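Local coordinates for galacto-N-biose/lacto-N-biose I transporter substrate-binding protein (Bifidobacterium longum, PDB 2Z8F) that binds sugars of the galacto-N-biose and lacto-N-biose type as the solute-binding protein of an ABC transporter, and here holds lacto-N-tetraose, at residues Ser298-Pro301 against Lys302-Met305; Phe307-Trp310 against Phe311-Val315; Gln396-Ser399 against Val400-Lys404. All coordinates share one frame; numbering follows the deposited sequence.

Contact 1. Residues Ser298-Pro301 against Lys302-Met305; sequences SKHP and KEAM. With ZN (zinc ion), chain E.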
ATOM      1  N   SER A 298      15.095  21.307  -2.009  1.00 27.28           N
ATOM      2  CA  SER A 298      16.348  20.618  -1.687  1.00 26.15           C
ATOM      3  C   SER A 298      17.488  21.218  -2.504  1.00 25.32           C
ATOM      4  O   SER A 298      17.395  21.338  -3.715  1.00 24.05           O
ATOM      5  CB  SER A 298      16.282  19.117  -1.957  1.00 26.94           C
ATOM      6  OG  SER A 298      17.572  18.544  -1.741  1.00 24.75           O
ATOM      7  N   LYS A 299      18.567  21.570  -1.812  1.00 24.68           N
ATOM      8  CA  LYS A 299      19.757  22.146  -2.426  1.00 25.29           C
ATOM      9  C   LYS A 299      20.684  21.074  -2.994  1.00 23.84           C
ATOM     10  O   LYS A 299      21.616  21.390  -3.747  1.00 24.28           O
ATOM     11  CB  LYS A 299      20.532  22.954  -1.370  1.00 25.69           C
ATOM     12  CG  LYS A 299      19.702  24.011  -0.626  1.00 30.24           C
ATOM     13  CD  LYS A 299      19.171  25.077  -1.591  1.00 35.09           C
ATOM     14  CE  LYS A 299      20.037  26.350  -1.573  1.00 38.41           C
ATOM     15  NZ  LYS A 299      19.933  27.112  -2.844  1.00 39.76           N
ATOM     16  N   HIS A 300      20.441  19.813  -2.626  1.00 22.28           N
ATOM     17  CA  HIS A 300      21.350  18.738  -2.982  1.00 21.08           C
ATOM     18  C   HIS A 300      20.652  17.547  -3.587  1.00 20.15           C
ATOM     19  O   HIS A 300      20.760  16.441  -3.067  1.00 19.60           O
ATOM     20  CB  HIS A 300      22.217  18.345  -1.777  1.00 21.43           C
ATOM     21  CG  HIS A 300      23.123  19.451  -1.326  1.00 22.03           C
ATOM     22  ND1 HIS A 300      24.263  19.804  -2.017  1.00 22.74           N
ATOM     23  CD2 HIS A 300      23.026  20.314  -0.287  1.00 23.86           C
ATOM     24  CE1 HIS A 300      24.836  20.833  -1.412  1.00 24.62           C
ATOM     25  NE2 HIS A 300      24.110  21.154  -0.351  1.00 24.10           N
ATOM     26  N   PRO A 301      19.940  17.762  -4.718  1.00 19.55           N
ATOM     27  CA  PRO A 301      19.248  16.641  -5.355  1.00 19.54           C
ATOM     28  C   PRO A 301      20.166  15.507  -5.797  1.00 18.52           C
ATOM     29  O   PRO A 301      19.767  14.352  -5.714  1.00 18.55           O
ATOM     30  CB  PRO A 301      18.595  17.272  -6.589  1.00 19.07           C
ATOM     31  CG  PRO A 301      19.360  18.530  -6.843  1.00 19.74           C
ATOM     32  CD  PRO A 301      19.786  19.015  -5.479  1.00 20.01           C
ATOM     33  N   LYS A 302      21.375  15.807  -6.273  1.00 18.89           N
ATOM     34  CA  LYS A 302      22.260  14.726  -6.713  1.00 18.56           C
ATOM     35  C   LYS A 302      22.638  13.782  -5.586  1.00 18.40           C
ATOM     36  O   LYS A 302      22.584  12.565  -5.729  1.00 19.36           O
ATOM     37  CB  LYS A 302      23.543  15.265  -7.351  1.00 19.29           C
ATOM     38  CG  LYS A 302      24.375  14.152  -7.938  1.00 17.64           C
ATOM     39  CD  LYS A 302      25.528  14.602  -8.796  1.00 20.19           C
ATOM     40  CE  LYS A 302      26.199  13.369  -9.388  1.00 20.55           C
ATOM     41  NZ  LYS A 302      27.294  13.670 -10.386  1.00 20.55           N
ATOM     42  N   GLU A 303      23.058  14.352  -4.464  1.00 18.30           N
ATOM     43  CA  GLU A 303      23.468  13.521  -3.347  1.00 18.65           C
ATOM     44  C   GLU A 303      22.279  12.881  -2.618  1.00 17.73           C
ATOM     45  O   GLU A 303      22.377  11.766  -2.126  1.00 17.89           O
ATOM     46  CB  GLU A 303      24.361  14.318  -2.383  1.00 18.13           C
ATOM     47  CG  GLU A 303      25.658  14.812  -3.014  1.00 19.87           C
ATOM     48  CD  GLU A 303      25.465  16.092  -3.801  1.00 19.26           C
ATOM     49  OE1 GLU A 303      24.704  16.988  -3.334  1.00 22.22           O
ATOM     50  OE2 GLU A 303      26.073  16.227  -4.907  1.00 21.29           O
ATOM     51  N   ALA A 304      21.149  13.579  -2.550  1.00 17.72           N
ATOM     52  CA  ALA A 304      19.937  12.951  -2.089  1.00 17.72           C
ATOM     53  C   ALA A 304      19.631  11.674  -2.872  1.00 17.57           C
ATOM     54  O   ALA A 304      19.308  10.637  -2.291  1.00 17.59           O
ATOM     55  CB  ALA A 304      18.760  13.931  -2.159  1.00 17.37           C
ATOM     56  N   MET A 305      19.742  11.750  -4.199  1.00 17.12           N
ATOM     57  CA  MET A 305      19.442  10.602  -5.046  1.00 17.61           C
ATOM     58  C   MET A 305      20.515   9.509  -4.980  1.00 16.83           C
ATOM     59  O   MET A 305      20.214   8.312  -5.038  1.00 17.83           O
ATOM     60  CB  MET A 305      19.225  11.078  -6.483  1.00 17.11           C
ATOM     61  CG  MET A 305      17.935  11.912  -6.620  1.00 18.03           C
ATOM     62  SD  MET A 305      16.478  10.850  -6.661  1.00 20.16           S
ATOM     63  CE  MET A 305      16.497  10.243  -8.373  1.00 18.61           C
TER
HETATM   64 ZN    ZN E  11      24.985  18.847  -3.652  1.00 22.44          ZN
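H300 and E303 meet at a zinc ion that bridges their side chains across the first turn of the helix. The imidazole gives its ND1 to ZN at 2.0 Å, and the carboxylate gives OE1 to ZN at 1.9 Å. The other carboxylate oxygen, E303 OE2, stays 3.1 Å from ZN, so E303 binds through one oxygen. D12, near the start of the modelled chain, supplies OD2 as a further ligand. Ring and carboxylate planes are turned 65° apart, and OE1 lies at the ring edge, close to its plane. E303 reaches the ion because its chain folds back at chi2 (82°).

One shell out, the helix start probably holds the two ligands in place. H300 is the N-cap residue, and its O takes a hydrogen bond from A304 N at 2.9 Å, with an N-H...O angle of 166°. P301 suits the first helical position, where its missing N-H costs nothing; its O accepts from M305 N at 3.0 Å. Ahead of them S298 makes an ST turn, its OG accepting from H300 N at 3.3 Å.

The same OG is bonded to D76. The turn follows strand 290-294 and starts helix 301-311, whose P301, K302 and M305 lie on Y100 of helix 98-104, while H300 and E303 rest on V16 of strand 16-22.

Contact 2. Residues Phe307-Trp310 against Phe311-Val315; sequences FLDW and FNTQV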
ATOM      1  N   PHE A 307      22.326   8.755  -2.259  1.00 17.44           N
ATOM      2  CA  PHE A 307      21.952   8.040  -1.044  1.00 16.92           C
ATOM      3  C   PHE A 307      20.704   7.191  -1.250  1.00 16.81           C
ATOM      4  O   PHE A 307      20.687   6.026  -0.865  1.00 16.80           O
ATOM      5  CB  PHE A 307      21.761   8.991   0.161  1.00 16.71           C
ATOM      6  CG  PHE A 307      20.865   8.400   1.227  1.00 16.26           C
ATOM      7  CD1 PHE A 307      21.366   7.448   2.121  1.00 17.17           C
ATOM      8  CD2 PHE A 307      19.500   8.749   1.314  1.00 17.95           C
ATOM      9  CE1 PHE A 307      20.553   6.840   3.083  1.00 15.88           C
ATOM     10  CE2 PHE A 307      18.682   8.155   2.280  1.00 16.56           C
ATOM     11  CZ  PHE A 307      19.209   7.180   3.172  1.00 15.29           C
ATOM     12  N   LEU A 308      19.672   7.769  -1.882  1.00 17.50           N
ATOM     13  CA  LEU A 308      18.403   7.067  -2.039  1.00 17.06           C
ATOM     14  C   LEU A 308      18.555   5.764  -2.819  1.00 16.65           C
ATOM     15  O   LEU A 308      17.957   4.750  -2.461  1.00 15.95           O
ATOM     16  CB  LEU A 308      17.367   7.947  -2.740  1.00 16.29           C
ATOM     17  CG  LEU A 308      15.964   7.323  -2.812  1.00 15.98           C
ATOM     18  CD1 LEU A 308      15.443   6.855  -1.406  1.00 17.28           C
ATOM     19  CD2 LEU A 308      15.062   8.388  -3.411  1.00 16.22           C
ATOM     20  N   ASP A 309      19.340   5.808  -3.906  1.00 17.47           N
ATOM     21  CA  ASP A 309      19.601   4.613  -4.662  1.00 17.64           C
ATOM     22  C   ASP A 309      20.245   3.540  -3.791  1.00 17.92           C
ATOM     23  O   ASP A 309      19.888   2.372  -3.876  1.00 16.97           O
ATOM     24  CB  ASP A 309      20.465   4.906  -5.884  1.00 18.37           C
ATOM     25  CG  ASP A 309      20.939   3.658  -6.553  1.00 18.61           C
ATOM     26  OD1 ASP A 309      20.114   3.030  -7.282  1.00 19.44           O
ATOM     27  OD2 ASP A 309      22.117   3.273  -6.348  1.00 19.91           O
ATOM     28  N   TRP A 310      21.205   3.936  -2.952  1.00 17.97           N
ATOM     29  CA  TRP A 310      21.798   2.972  -2.038  1.00 18.32           C
ATOM     30  C   TRP A 310      20.719   2.440  -1.073  1.00 17.68           C
ATOM     31  O   TRP A 310      20.559   1.221  -0.909  1.00 18.26           O
ATOM     32  CB  TRP A 310      22.978   3.598  -1.254  1.00 17.98           C
ATOM     33  CG  TRP A 310      23.601   2.641  -0.261  1.00 18.69           C
ATOM     34  CD1 TRP A 310      24.603   1.720  -0.491  1.00 19.94           C
ATOM     35  CD2 TRP A 310      23.244   2.500   1.122  1.00 19.37           C
ATOM     36  NE1 TRP A 310      24.882   1.018   0.670  1.00 20.80           N
ATOM     37  CE2 TRP A 310      24.066   1.487   1.671  1.00 20.57           C
ATOM     38  CE3 TRP A 310      22.308   3.140   1.952  1.00 19.30           C
ATOM     39  CZ2 TRP A 310      23.978   1.095   3.023  1.00 19.31           C
ATOM     40  CZ3 TRP A 310      22.216   2.746   3.271  1.00 17.57           C
ATOM     41  CH2 TRP A 310      23.053   1.742   3.798  1.00 18.91           C
ATOM     42  N   PHE A 311      19.974   3.349  -0.443  1.00 18.23           N
ATOM     43  CA  PHE A 311      19.006   2.937   0.571  1.00 16.31           C
ATOM     44  C   PHE A 311      17.976   1.982  -0.019  1.00 16.81           C
ATOM     45  O   PHE A 311      17.676   0.939   0.564  1.00 16.90           O
ATOM     46  CB  PHE A 311      18.325   4.159   1.214  1.00 17.24           C
ATOM     47  CG  PHE A 311      17.435   3.807   2.369  1.00 16.54           C
ATOM     48  CD1 PHE A 311      17.948   3.753   3.666  1.00 16.11           C
ATOM     49  CD2 PHE A 311      16.087   3.539   2.167  1.00 16.75           C
ATOM     50  CE1 PHE A 311      17.121   3.425   4.732  1.00 17.32           C
ATOM     51  CE2 PHE A 311      15.253   3.199   3.196  1.00 16.77           C
ATOM     52  CZ  PHE A 311      15.760   3.158   4.512  1.00 17.66           C
ATOM     53  N   ASN A 312      17.459   2.324  -1.193  1.00 16.85           N
ATOM     54  CA  ASN A 312      16.393   1.537  -1.816  1.00 17.49           C
ATOM     55  C   ASN A 312      16.874   0.233  -2.436  1.00 18.01           C
ATOM     56  O   ASN A 312      16.062  -0.552  -2.950  1.00 17.64           O
ATOM     57  CB  ASN A 312      15.656   2.371  -2.867  1.00 17.13           C
ATOM     58  CG  ASN A 312      14.691   3.355  -2.256  1.00 19.01           C
ATOM     59  OD1 ASN A 312      14.611   3.497  -1.022  1.00 15.83           O
ATOM     60  ND2 ASN A 312      13.921   4.029  -3.113  1.00 18.29           N
ATOM     61  N   THR A 313      18.189   0.001  -2.404  1.00 17.03           N
ATOM     62  CA  THR A 313      18.747  -1.289  -2.819  1.00 17.26           C
ATOM     63  C   THR A 313      19.305  -2.134  -1.658  1.00 17.34           C
ATOM     64  O   THR A 313      19.954  -3.159  -1.887  1.00 17.70           O
ATOM     65  CB  THR A 313      19.805  -1.151  -3.996  1.00 17.77           C
ATOM     66  OG1 THR A 313      20.859  -0.265  -3.614  1.00 17.86           O
ATOM     67  CG2 THR A 313      19.144  -0.610  -5.261  1.00 16.91           C
ATOM     68  N   GLN A 314      19.019  -1.729  -0.412  1.00 17.19           N
ATOM     69  CA  GLN A 314      19.359  -2.571   0.756  1.00 17.81           C
ATOM     70  C   GLN A 314      18.256  -3.603   0.981  1.00 18.02           C
ATOM     71  O   GLN A 314      17.522  -3.578   1.970  1.00 18.61           O
ATOM     72  CB  GLN A 314      19.599  -1.703   2.020  1.00 18.41           C
ATOM     73  CG  GLN A 314      20.723  -0.655   1.822  1.00 19.05           C
ATOM     74  CD  GLN A 314      21.973  -1.282   1.198  1.00 21.43           C
ATOM     75  OE1 GLN A 314      22.623  -2.127   1.804  1.00 22.22           O
ATOM     76  NE2 GLN A 314      22.276  -0.904  -0.035  1.00 22.08           N
ATOM     77  N   VAL A 315      18.137  -4.535   0.036  1.00 17.60           N
ATOM     78  CA  VAL A 315      16.993  -5.416  -0.035  1.00 19.30           C
ATOM     79  C   VAL A 315      16.632  -6.130   1.279  1.00 19.54           C
ATOM     80  O   VAL A 315      15.494  -6.003   1.743  1.00 19.04           O
ATOM     81  CB  VAL A 315      17.107  -6.343  -1.268  1.00 18.95           C
ATOM     82  CG1 VAL A 315      16.085  -7.477  -1.234  1.00 19.21           C
ATOM     83  CG2 VAL A 315      16.948  -5.483  -2.530  1.00 21.04           C
TER
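F307 O and L308 O accept i to i+4 bonds from F311 N and N312 N, each at 2.8 Å, and a type I turn runs from F311 to Q314. W310 O is the hub of this turn. It accepts from T313 N at 3.1 Å and from the side-chain amide of Q314, NE2 to W310 O being 2.9 Å; the two donors come from opposite faces of the carbonyl plane.

Q314 can do this because its chain bends at chi2 (-48°), laying the amide over the indole of W310 with the two planes only 10° apart. NE2 sits over that face, offset toward the rim, and Q314 CG makes a CH-pi contact with the six-membered ring, 3.7 Å from its centroid. A glutamine therefore suits the place doubly: its flat amide stacks while one N-H bonds the W310 carbonyl. One turn back, F307 and F311 run side by side. F311 CB lies over the F307 ring, 4.1 Å from its centroid, and F307 CZ touches F311 CD1 at 3.7 Å. L308 CD1 packs on the amide of N312, whose polar end is held by Q127.

The aromatic side continues into helix 33-43, where W40 packs edge-to-face with F307 and also meets the W310 ring, the planes at about 50°. F311 packs edge-to-face with Y20 of strand 16-22. L308 and N312 instead lie on L125 of strand 121-126.

Contact 3. Residues Gln396-Ser399 against Val400-Lys404; sequences QTTS and VDTLK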
ATOM      1  N   GLN A 396     -16.953   8.536  -7.176  1.00 16.79           N
ATOM      2  CA  GLN A 396     -17.122   9.188  -8.485  1.00 17.94           C
ATOM      3  C   GLN A 396     -17.292  10.701  -8.339  1.00 17.90           C
ATOM      4  O   GLN A 396     -16.568  11.501  -8.950  1.00 16.85           O
ATOM      5  CB  GLN A 396     -18.323   8.586  -9.226  1.00 18.79           C
ATOM      6  CG  GLN A 396     -18.668   9.309 -10.538  1.00 19.51           C
ATOM      7  CD  GLN A 396     -17.680   9.054 -11.644  1.00 17.74           C
ATOM      8  OE1 GLN A 396     -16.953   8.055 -11.638  1.00 22.44           O
ATOM      9  NE2 GLN A 396     -17.621   9.973 -12.600  1.00 18.88           N
ATOM     10  N   THR A 397     -18.268  11.081  -7.519  1.00 18.30           N
ATOM     11  CA  THR A 397     -18.562  12.472  -7.285  1.00 19.59           C
ATOM     12  C   THR A 397     -17.404  13.231  -6.622  1.00 18.79           C
ATOM     13  O   THR A 397     -17.057  14.333  -7.048  1.00 18.52           O
ATOM     14  CB  THR A 397     -19.841  12.568  -6.445  1.00 20.64           C
ATOM     15  OG1 THR A 397     -20.877  11.808  -7.098  1.00 24.92           O
ATOM     16  CG2 THR A 397     -20.257  13.969  -6.413  1.00 23.25           C
ATOM     17  N   THR A 398     -16.800  12.652  -5.586  1.00 19.27           N
ATOM     18  CA  THR A 398     -15.647  13.295  -4.954  1.00 18.79           C
ATOM     19  C   THR A 398     -14.412  13.433  -5.878  1.00 18.06           C
ATOM     20  O   THR A 398     -13.672  14.431  -5.831  1.00 18.14           O
ATOM     21  CB  THR A 398     -15.284  12.587  -3.640  1.00 19.43           C
ATOM     22  OG1 THR A 398     -16.419  12.666  -2.763  1.00 22.54           O
ATOM     23  CG2 THR A 398     -14.103  13.274  -2.966  1.00 20.28           C
ATOM     24  N   SER A 399     -14.215  12.452  -6.747  1.00 17.37           N
ATOM     25  CA  SER A 399     -13.134  12.495  -7.723  1.00 16.86           C
ATOM     26  C   SER A 399     -13.323  13.683  -8.668  1.00 17.27           C
ATOM     27  O   SER A 399     -12.422  14.503  -8.834  1.00 16.83           O
ATOM     28  CB  SER A 399     -13.094  11.203  -8.548  1.00 17.30           C
ATOM     29  OG  SER A 399     -12.747  10.061  -7.771  1.00 16.86           O
ATOM     30  N   VAL A 400     -14.507  13.767  -9.293  1.00 17.55           N
ATOM     31  CA  VAL A 400     -14.781  14.889 -10.174  1.00 18.47           C
ATOM     32  C   VAL A 400     -14.657  16.248  -9.451  1.00 18.36           C
ATOM     33  O   VAL A 400     -13.989  17.171  -9.949  1.00 19.18           O
ATOM     34  CB  VAL A 400     -16.161  14.723 -10.833  1.00 18.93           C
ATOM     35  CG1 VAL A 400     -16.486  15.970 -11.618  1.00 19.81           C
ATOM     36  CG2 VAL A 400     -16.171  13.452 -11.733  1.00 18.48           C
ATOM     37  N   ASP A 401     -15.236  16.360  -8.255  1.00 19.03           N
ATOM     38  CA  ASP A 401     -15.188  17.610  -7.494  1.00 19.43           C
ATOM     39  C   ASP A 401     -13.753  18.006  -7.162  1.00 19.29           C
ATOM     40  O   ASP A 401     -13.369  19.169  -7.240  1.00 19.63           O
ATOM     41  CB  ASP A 401     -15.997  17.485  -6.193  1.00 20.40           C
ATOM     42  CG  ASP A 401     -17.500  17.343  -6.431  1.00 25.23           C
ATOM     43  OD1 ASP A 401     -17.927  17.469  -7.591  1.00 28.43           O
ATOM     44  OD2 ASP A 401     -18.223  17.070  -5.445  1.00 30.60           O
ATOM     45  N   THR A 402     -12.956  17.016  -6.782  1.00 19.18           N
ATOM     46  CA  THR A 402     -11.590  17.283  -6.349  1.00 19.01           C
ATOM     47  C   THR A 402     -10.730  17.777  -7.526  1.00 19.37           C
ATOM     48  O   THR A 402      -9.980  18.724  -7.385  1.00 19.78           O
ATOM     49  CB  THR A 402     -10.990  16.046  -5.649  1.00 18.67           C
ATOM     50  OG1 THR A 402     -11.790  15.707  -4.499  1.00 19.64           O
ATOM     51  CG2 THR A 402      -9.540  16.306  -5.203  1.00 19.51           C
ATOM     52  N   LEU A 403     -10.879  17.153  -8.694  1.00 19.82           N
ATOM     53  CA  LEU A 403     -10.163  17.586  -9.895  1.00 20.18           C
ATOM     54  C   LEU A 403     -10.515  19.041 -10.222  1.00 20.58           C
ATOM     55  O   LEU A 403      -9.630  19.857 -10.470  1.00 21.64           O
ATOM     56  CB  LEU A 403     -10.527  16.676 -11.079  1.00 19.30           C
ATOM     57  CG  LEU A 403      -9.877  15.285 -11.035  1.00 19.51           C
ATOM     58  CD1 LEU A 403     -10.510  14.352 -12.062  1.00 20.12           C
ATOM     59  CD2 LEU A 403      -8.363  15.399 -11.277  1.00 19.85           C
ATOM     60  N   LYS A 404     -11.808  19.357 -10.207  1.00 22.20           N
ATOM     61  CA  LYS A 404     -12.279  20.729 -10.437  1.00 23.15           C
ATOM     62  C   LYS A 404     -11.729  21.707  -9.406  1.00 23.91           C
ATOM     63  O   LYS A 404     -11.340  22.833  -9.757  1.00 24.31           O
ATOM     64  CB  LYS A 404     -13.803  20.783 -10.426  1.00 24.45           C
ATOM     65  CG  LYS A 404     -14.450  20.233 -11.674  1.00 26.72           C
ATOM     66  CD  LYS A 404     -15.964  20.210 -11.463  1.00 30.94           C
ATOM     67  CE  LYS A 404     -16.718  20.146 -12.770  1.00 34.94           C
ATOM     68  NZ  LYS A 404     -18.180  19.933 -12.523  1.00 36.40           N
TER
HETATM   69  O   HOH W   1     -17.272  15.873  -3.180  1.00 40.82           O
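T402 turns back on T398 one helical turn earlier. Its CB stands 3.1 Å from T398 O. Beyond it OG1, anti to the carbonyl carbon (chi1 -60°), donates to T398 O at 2.6 Å and also lies 3.7 Å from the methyl T398 CG2. The side chain as a whole touches A369 of helix 367-380. T398 O takes a second bond from T402 N at 2.8 Å, so amide and hydroxyl of one residue grip it from opposite faces of its plane. A valine here would probably leave T398 O with the backbone amide as its sole donor of the two, since a methyl cannot donate in place of the hydroxyl.

Next to this pair, T397 and D401 lie side by side, with T397 CG2 touching D401 OD2 at 3.8 Å. A water donates to D401 OD2 at 2.7 Å and makes a weak bond with T398 OG1, joining D401 to T398. On another side of the helix, Q396 bends so that NE2 comes 3.9 Å from V400 CG2, while its amide is bonded to T204 and V202.

Hydroxyls here find partners within the helix or beside it: T402 spends its own on the backbone one turn back, S399 bonds through OG to A395 O and Y193, and the aspartate is met by water, as befits a charge on an exposed surface.

In the fold
Contacts 1 and 2 follow one another along helix 301-311, the first at its start with the zinc site and the second toward its other end; their centres are 14 Å apart and they lie on the same side of the chain's centre. Contact 3 is remote, on helix 389-405: its centre is about 35 Å from that of contact 1 and 36 Å from that of contact 2, and the nearest atoms are about 25 and 26 Å away. The T398 side chain of contact 3 is about 10 Å from the glucose unit of the bound oligosaccharide. Zinc lies by the first two: contact 1 holds one ion, the E303 side chain is about 9 Å from another, and the F307 side chain of contact 2 is about 10 Å from a zinc ion.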